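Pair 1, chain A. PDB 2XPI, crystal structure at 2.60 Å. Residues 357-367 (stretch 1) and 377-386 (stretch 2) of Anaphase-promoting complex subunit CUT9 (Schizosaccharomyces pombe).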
# COMPACT_ATOMS: atom_id res chain seq x y z
N LYS A 357 -23.27 9.06 23.46
CA LYS A 357 -22.44 7.91 23.09
C LYS A 357 -22.28 7.78 21.58
O LYS A 357 -21.19 7.50 21.11
CB LYS A 357 -22.98 6.61 23.69
CG LYS A 357 -22.98 6.57 25.21
CD LYS A 357 -22.93 5.13 25.68
CE LYS A 357 -23.12 4.99 27.19
NZ LYS A 357 -22.16 5.84 27.96
N LEU A 358 -23.36 8.00 20.84
CA LEU A 358 -23.34 7.98 19.37
C LEU A 358 -22.42 9.07 18.83
O LEU A 358 -21.76 8.89 17.79
CB LEU A 358 -24.74 8.25 18.83
CG LEU A 358 -25.65 7.17 18.21
CD1 LEU A 358 -25.02 5.78 18.29
CD2 LEU A 358 -27.01 7.24 18.89
N TYR A 359 -22.41 10.21 19.51
CA TYR A 359 -21.59 11.35 19.10
C TYR A 359 -20.09 11.10 19.26
O TYR A 359 -19.30 11.40 18.37
CB TYR A 359 -21.99 12.58 19.90
CG TYR A 359 -21.28 13.84 19.44
CD1 TYR A 359 -21.68 14.50 18.28
CD2 TYR A 359 -20.22 14.37 20.18
CE1 TYR A 359 -21.05 15.65 17.85
CE2 TYR A 359 -19.58 15.52 19.76
CZ TYR A 359 -20.00 16.16 18.60
OH TYR A 359 -19.36 17.30 18.18
N LEU A 360 -19.70 10.57 20.42
CA LEU A 360 -18.31 10.23 20.69
C LEU A 360 -17.77 9.20 19.69
O LEU A 360 -16.68 9.37 19.12
CB LEU A 360 -18.17 9.68 22.11
CG LEU A 360 -18.72 10.56 23.24
CD1 LEU A 360 -18.74 9.78 24.56
CD2 LEU A 360 -17.94 11.89 23.39
N ILE A 361 -18.54 8.14 19.48
CA ILE A 361 -18.14 7.07 18.57
C ILE A 361 -17.97 7.55 17.13
O ILE A 361 -16.97 7.26 16.47
CB ILE A 361 -19.17 5.93 18.58
CG1 ILE A 361 -19.11 5.19 19.92
CG2 ILE A 361 -18.90 4.97 17.45
CD1 ILE A 361 -20.41 4.51 20.27
N SER A 362 -18.96 8.28 16.63
CA SER A 362 -18.89 8.71 15.25
C SER A 362 -17.64 9.58 15.05
O SER A 362 -17.00 9.53 14.00
CB SER A 362 -20.17 9.44 14.81
OG SER A 362 -20.76 10.14 15.87
N ASN A 363 -17.29 10.35 16.07
CA ASN A 363 -16.20 11.30 15.92
C ASN A 363 -14.82 10.68 15.88
O ASN A 363 -13.99 11.09 15.06
CB ASN A 363 -16.30 12.44 16.94
CG ASN A 363 -17.31 13.50 16.52
OD1 ASN A 363 -17.99 14.09 17.36
ND2 ASN A 363 -17.42 13.72 15.21
N ASP A 364 -14.55 9.69 16.71
CA ASP A 364 -13.24 9.06 16.59
C ASP A 364 -13.19 8.01 15.51
O ASP A 364 -12.10 7.63 15.07
CB ASP A 364 -12.66 8.55 17.93
CG ASP A 364 -13.36 7.33 18.45
OD1 ASP A 364 -12.73 6.24 18.51
OD2 ASP A 364 -14.54 7.47 18.83
N LEU A 365 -14.35 7.57 15.04
CA LEU A 365 -14.40 6.71 13.87
C LEU A 365 -14.02 7.51 12.62
O LEU A 365 -13.21 7.05 11.81
CB LEU A 365 -15.77 6.06 13.71
CG LEU A 365 -16.10 4.82 14.55
CD1 LEU A 365 -17.48 4.28 14.18
CD2 LEU A 365 -15.07 3.75 14.33
N VAL A 366 -14.57 8.71 12.45
CA VAL A 366 -14.17 9.47 11.27
C VAL A 366 -12.73 9.95 11.41
O VAL A 366 -12.05 10.18 10.41
CB VAL A 366 -15.09 10.66 10.92
CG1 VAL A 366 -16.49 10.42 11.43
CG2 VAL A 366 -14.51 11.95 11.44
N ASP A 367 -12.26 10.07 12.64
CA ASP A 367 -10.87 10.42 12.85
C ASP A 367 -9.92 9.31 12.41
O ASP A 367 -8.92 9.57 11.76
CB ASP A 367 -10.58 10.81 14.29
CG ASP A 367 -9.16 11.33 14.48
OD1 ASP A 367 -8.56 11.08 15.55
OD2 ASP A 367 -8.63 11.97 13.53
N LEU A 377 -21.93 5.06 8.67
CA LEU A 377 -23.12 4.51 9.29
C LEU A 377 -23.29 5.16 10.65
O LEU A 377 -24.39 5.54 11.03
CB LEU A 377 -22.98 3.00 9.47
CG LEU A 377 -24.15 2.00 9.65
CD1 LEU A 377 -24.05 1.33 10.99
CD2 LEU A 377 -25.55 2.54 9.41
N ALA A 378 -22.19 5.31 11.38
CA ALA A 378 -22.23 5.86 12.73
C ALA A 378 -22.60 7.35 12.74
O ALA A 378 -23.41 7.80 13.56
CB ALA A 378 -20.90 5.62 13.45
N VAL A 379 -22.00 8.11 11.82
CA VAL A 379 -22.36 9.51 11.67
C VAL A 379 -23.86 9.65 11.37
O VAL A 379 -24.52 10.53 11.90
CB VAL A 379 -21.53 10.19 10.58
CG1 VAL A 379 -22.01 11.59 10.35
CG2 VAL A 379 -20.07 10.23 10.98
N GLY A 380 -24.40 8.76 10.54
CA GLY A 380 -25.79 8.82 10.16
C GLY A 380 -26.72 8.49 11.32
O GLY A 380 -27.69 9.20 11.56
N ILE A 381 -26.42 7.42 12.04
CA ILE A 381 -27.26 6.99 13.15
C ILE A 381 -27.34 8.09 14.19
O ILE A 381 -28.39 8.30 14.79
CB ILE A 381 -26.75 5.68 13.79
CG1 ILE A 381 -27.01 4.51 12.84
CG2 ILE A 381 -27.44 5.43 15.15
CD1 ILE A 381 -26.38 3.23 13.27
N TYR A 382 -26.23 8.81 14.36
CA TYR A 382 -26.21 9.95 15.28
C TYR A 382 -27.16 11.04 14.86
O TYR A 382 -27.94 11.52 15.67
CB TYR A 382 -24.82 10.56 15.39
CG TYR A 382 -24.92 11.91 16.05
CD1 TYR A 382 -25.34 12.02 17.36
CD2 TYR A 382 -24.62 13.07 15.35
CE1 TYR A 382 -25.46 13.24 17.98
CE2 TYR A 382 -24.74 14.32 15.96
CZ TYR A 382 -25.16 14.39 17.27
OH TYR A 382 -25.27 15.61 17.89
N TYR A 383 -27.08 11.47 13.60
CA TYR A 383 -28.01 12.48 13.11
C TYR A 383 -29.44 11.97 13.24
O TYR A 383 -30.38 12.76 13.21
CB TYR A 383 -27.66 12.91 11.69
CG TYR A 383 -26.45 13.80 11.67
CD1 TYR A 383 -26.43 14.97 12.42
CD2 TYR A 383 -25.31 13.46 10.95
CE1 TYR A 383 -25.31 15.80 12.44
CE2 TYR A 383 -24.18 14.29 10.95
CZ TYR A 383 -24.19 15.45 11.71
OH TYR A 383 -23.10 16.29 11.73
N LEU A 384 -29.58 10.67 13.45
CA LEU A 384 -30.88 10.05 13.66
C LEU A 384 -31.46 10.01 15.12
O LEU A 384 -32.68 10.08 15.23
CB LEU A 384 -30.93 8.68 12.97
CG LEU A 384 -32.22 8.29 12.23
CD1 LEU A 384 -32.47 9.23 11.08
CD2 LEU A 384 -32.19 6.84 11.74
N CYS A 385 -30.67 9.89 16.22
CA CYS A 385 -31.27 10.17 17.56
C CYS A 385 -31.44 11.68 17.77
O CYS A 385 -31.88 12.12 18.85
CB CYS A 385 -30.59 9.60 18.85
SG CYS A 385 -31.18 10.68 20.35
N VAL A 386 -31.07 12.45 16.76
CA VAL A 386 -31.02 13.90 16.90
C VAL A 386 -32.00 14.54 15.92
O VAL A 386 -32.22 15.77 15.90
CB VAL A 386 -29.56 14.39 16.74
CG1 VAL A 386 -29.45 15.62 15.87
CG2 VAL A 386 -28.94 14.63 18.10

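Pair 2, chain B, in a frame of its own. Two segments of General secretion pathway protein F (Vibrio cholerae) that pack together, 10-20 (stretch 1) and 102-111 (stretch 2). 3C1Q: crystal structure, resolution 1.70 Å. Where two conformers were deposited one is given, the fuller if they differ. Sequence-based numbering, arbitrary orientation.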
# COMPACT_ATOMS: atom_id res chain seq x y z
N SER B 10 4.33 -10.11 11.63
CA SER B 10 4.05 -11.09 10.60
C SER B 10 4.62 -10.65 9.26
O SER B 10 4.91 -9.47 9.05
CB SER B 10 2.54 -11.35 10.49
OG SER B 10 1.86 -10.19 10.04
N THR B 11 4.77 -11.61 8.36
CA THR B 11 5.22 -11.35 7.00
C THR B 11 4.28 -10.36 6.30
O THR B 11 4.76 -9.39 5.71
CB THR B 11 5.38 -12.68 6.23
OG1 THR B 11 6.24 -13.54 6.99
CG2 THR B 11 5.98 -12.48 4.84
N PRO B 12 2.95 -10.59 6.38
CA PRO B 12 2.07 -9.56 5.82
C PRO B 12 2.21 -8.18 6.44
O PRO B 12 2.12 -7.17 5.73
CB PRO B 12 0.65 -10.10 6.05
CG PRO B 12 0.77 -11.30 6.83
CD PRO B 12 2.20 -11.75 6.88
N ASP B 13 2.43 -8.10 7.75
CA ASP B 13 2.49 -6.78 8.36
C ASP B 13 3.79 -6.07 8.02
O ASP B 13 3.79 -4.85 7.86
CB ASP B 13 2.24 -6.85 9.85
CG ASP B 13 0.76 -6.94 10.17
OD1 ASP B 13 -0.06 -6.31 9.45
OD2 ASP B 13 0.42 -7.64 11.14
N LEU B 14 4.89 -6.80 7.89
CA LEU B 14 6.12 -6.13 7.39
C LEU B 14 5.93 -5.61 5.97
O LEU B 14 6.33 -4.50 5.65
CB LEU B 14 7.34 -7.06 7.44
CG LEU B 14 8.66 -6.37 7.03
CD1 LEU B 14 9.01 -5.25 8.00
CD2 LEU B 14 9.77 -7.41 6.95
N ALA B 15 5.29 -6.41 5.11
CA ALA B 15 5.01 -6.02 3.74
C ALA B 15 4.15 -4.76 3.67
O ALA B 15 4.39 -3.86 2.85
CB ALA B 15 4.35 -7.16 2.99
N LEU B 16 3.15 -4.69 4.55
CA LEU B 16 2.23 -3.58 4.58
C LEU B 16 2.99 -2.31 4.92
O LEU B 16 2.96 -1.33 4.15
CB LEU B 16 1.13 -3.83 5.59
CG LEU B 16 0.17 -2.69 5.92
CD1 LEU B 16 -0.55 -2.20 4.66
CD2 LEU B 16 -0.81 -3.11 7.00
N ILE B 17 3.67 -2.29 6.08
CA ILE B 17 4.32 -1.04 6.49
C ILE B 17 5.43 -0.64 5.53
O ILE B 17 5.66 0.55 5.30
CB ILE B 17 4.79 -1.04 7.98
CG1 ILE B 17 5.87 -2.11 8.22
CG2 ILE B 17 3.57 -1.21 8.92
CD1 ILE B 17 6.46 -2.15 9.70
N THR B 18 6.11 -1.62 4.93
CA THR B 18 7.21 -1.28 4.01
C THR B 18 6.67 -0.65 2.71
O THR B 18 7.19 0.35 2.22
CB THR B 18 8.14 -2.50 3.74
OG1 THR B 18 8.63 -3.02 4.98
CG2 THR B 18 9.30 -2.10 2.88
N ARG B 19 5.57 -1.22 2.21
CA ARG B 19 4.90 -0.66 1.03
C ARG B 19 4.36 0.73 1.32
O ARG B 19 4.57 1.65 0.54
CB ARG B 19 3.79 -1.57 0.54
CG ARG B 19 2.98 -1.00 -0.65
CD ARG B 19 3.84 -0.72 -1.84
NE ARG B 19 4.37 -1.97 -2.42
CZ ARG B 19 5.36 -2.00 -3.31
NH1 ARG B 19 5.93 -0.86 -3.70
NH2 ARG B 19 5.79 -3.15 -3.81
N GLN B 20 3.71 0.91 2.46
CA GLN B 20 3.17 2.22 2.82
C GLN B 20 4.29 3.25 2.95
O GLN B 20 4.18 4.35 2.41
CB GLN B 20 2.37 2.15 4.12
CG GLN B 20 1.12 1.28 4.02
CD GLN B 20 0.36 1.21 5.32
OE1 GLN B 20 0.90 0.78 6.35
NE2 GLN B 20 -0.91 1.65 5.30
N TYR B 102 10.43 -6.46 -2.36
CA TYR B 102 11.02 -7.68 -1.77
C TYR B 102 10.08 -8.25 -0.71
O TYR B 102 9.75 -9.44 -0.72
CB TYR B 102 12.38 -7.36 -1.14
CG TYR B 102 12.97 -8.49 -0.34
CD1 TYR B 102 13.61 -9.56 -0.97
CD2 TYR B 102 12.86 -8.52 1.05
CE1 TYR B 102 14.14 -10.61 -0.23
CE2 TYR B 102 13.41 -9.57 1.79
CZ TYR B 102 14.02 -10.61 1.14
OH TYR B 102 14.56 -11.64 1.90
N ALA B 103 9.61 -7.38 0.17
CA ALA B 103 8.71 -7.80 1.24
C ALA B 103 7.36 -8.29 0.70
O ALA B 103 6.80 -9.28 1.23
CB ALA B 103 8.52 -6.66 2.26
N GLU B 104 6.84 -7.64 -0.34
CA GLU B 104 5.59 -8.03 -1.01
C GLU B 104 5.72 -9.42 -1.61
O GLU B 104 4.85 -10.28 -1.46
CB GLU B 104 5.23 -7.03 -2.13
CG GLU B 104 4.01 -7.43 -2.98
CD GLU B 104 3.77 -6.53 -4.20
OE1 GLU B 104 4.34 -5.45 -4.26
OE2 GLU B 104 3.01 -6.91 -5.10
N ASN B 105 6.80 -9.61 -2.35
CA ASN B 105 7.11 -10.88 -3.00
C ASN B 105 7.19 -11.99 -1.97
O ASN B 105 6.62 -13.06 -2.18
CB ASN B 105 8.44 -10.79 -3.74
CG ASN B 105 8.85 -12.11 -4.39
OD1 ASN B 105 9.85 -12.77 -3.99
ND2 ASN B 105 8.09 -12.51 -5.39
N ARG B 106 7.90 -11.73 -0.87
CA ARG B 106 8.06 -12.71 0.19
C ARG B 106 6.69 -13.10 0.76
O ARG B 106 6.40 -14.29 0.94
CB ARG B 106 8.98 -12.15 1.28
CG ARG B 106 9.29 -13.10 2.37
CD ARG B 106 10.54 -12.70 3.14
NE ARG B 106 10.98 -13.85 3.92
CZ ARG B 106 10.45 -14.22 5.08
NH1 ARG B 106 9.46 -13.53 5.64
NH2 ARG B 106 10.92 -15.30 5.70
N GLN B 107 5.86 -12.11 1.05
CA GLN B 107 4.51 -12.36 1.54
C GLN B 107 3.69 -13.21 0.57
O GLN B 107 3.01 -14.16 0.97
CB GLN B 107 3.79 -11.03 1.82
CG GLN B 107 2.25 -11.11 2.02
CD GLN B 107 1.81 -12.14 3.03
OE1 GLN B 107 2.59 -12.56 3.90
NE2 GLN B 107 0.55 -12.57 2.92
N LYS B 108 3.75 -12.87 -0.71
CA LYS B 108 2.96 -13.57 -1.71
C LYS B 108 3.39 -15.02 -1.83
O LYS B 108 2.55 -15.93 -1.79
CB LYS B 108 3.08 -12.91 -3.08
CG LYS B 108 2.45 -11.53 -3.19
CD LYS B 108 1.97 -11.22 -4.59
CE LYS B 108 1.74 -9.72 -4.79
NZ LYS B 108 1.03 -9.03 -3.67
N MSE B 109 4.70 -15.25 -1.95
CA MSE B 109 5.22 -16.58 -2.16
C MSE B 109 5.04 -17.45 -0.90
O MSE B 109 4.75 -18.64 -1.00
CB MSE B 109 6.68 -16.51 -2.60
CG MSE B 109 6.89 -15.75 -3.93
SE MSE B 109 6.07 -16.61 -5.51
CE MSE B 109 7.05 -18.30 -5.39
N ARG B 110 5.20 -16.84 0.28
CA ARG B 110 5.05 -17.57 1.55
C ARG B 110 3.59 -17.85 1.86
O ARG B 110 3.23 -18.96 2.29
CB ARG B 110 5.74 -16.86 2.71
CG ARG B 110 7.24 -16.84 2.57
CD ARG B 110 7.92 -16.17 3.77
NE ARG B 110 7.72 -16.93 5.00
CZ ARG B 110 8.47 -17.96 5.38
NH1 ARG B 110 9.49 -18.38 4.64
NH2 ARG B 110 8.19 -18.57 6.52
N SER B 111 2.71 -16.88 1.58
CA SER B 111 1.29 -17.07 1.83
C SER B 111 0.76 -18.21 0.95
O SER B 111 -0.04 -19.03 1.39
CB SER B 111 0.51 -15.78 1.60
OG SER B 111 0.61 -15.35 0.25
O HOH W 1 7.17 -9.33 4.08
O HOH W 2 5.13 -16.13 6.23

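Where pair 1 joins its two helices without a single hydrogen bond between them, pair 2 ties the matching position with a salt bridge. In pair 1, Val A366 CG1 lies 3.6 Å from Val A379 CG2, a plain apolar contact between branched side chains that reach each other from sideways positions. The superposition places Arg B19 on Val A366 and Glu B104 on Val A379, and there Arg B19 NH2 donates to Glu B104 OE1 at 2.8 Å. The carboxylate oxygen lies at the edge of the guanidinium, near its plane, where the N-H groups point. Long, flexible chains suit this task: the CA-to-CB bond of Glu B104 points sideways, yet its end comes nearer to the other helix.

The backbones beneath these differences are nearly the same. Both pairs are antiparallel helices, crossing at -154° in pair 1 and -153° in pair 2, with axes approaching to 8.4 and 8.3 Å, and 14 central residues superpose with an RMSD of 0.4 Å. The buried areas, 432 and 424 Å², are also alike.

Such close axes call for small residues at the centre. Ala A378 and Ala B103 coincide, and facing them are Ser A362 and Ala B15. Ser A362 CB approaches Ala A378 CB to 4.1 Å; Ala B15 CB approaches Ala B103 CB to 4.3 Å. The serine hydroxyl does not disturb this apolar seam, because OG donates to Leu A358 O in its own helix, a very short bond of 2.5 Å. Beside the alanine, Leu A365 fills space with CD1 3.7 Å from Ala A378 CB. Its counterpart, Thr B18, is shorter, its CB 4.4 Å from Ala B103 CB, and its OG1 donates to Leu B14 O at 2.8 Å.

Toward the other end, pair 1 relies on bulk. Leu A358 CG packs 3.9 Å from Ile A381 CG2, and the edge of the Tyr A359 ring meets the face of Tyr A382, with CD1 of the former 3.6 Å from CZ of the latter. Pair 2 has Thr B11, Pro B12 and Gln B107 where pair 1 has Leu A358, Tyr A359 and Tyr A382. Gln B107 OE1 comes within 3.1 Å of Pro B12 CD and 3.5 Å of Thr B11 CG2. Water also helps here: one molecule donates to both Thr B11 O and Ala B103 O, while another links Thr B11 OG1 to Arg B110 NE, which donates to it.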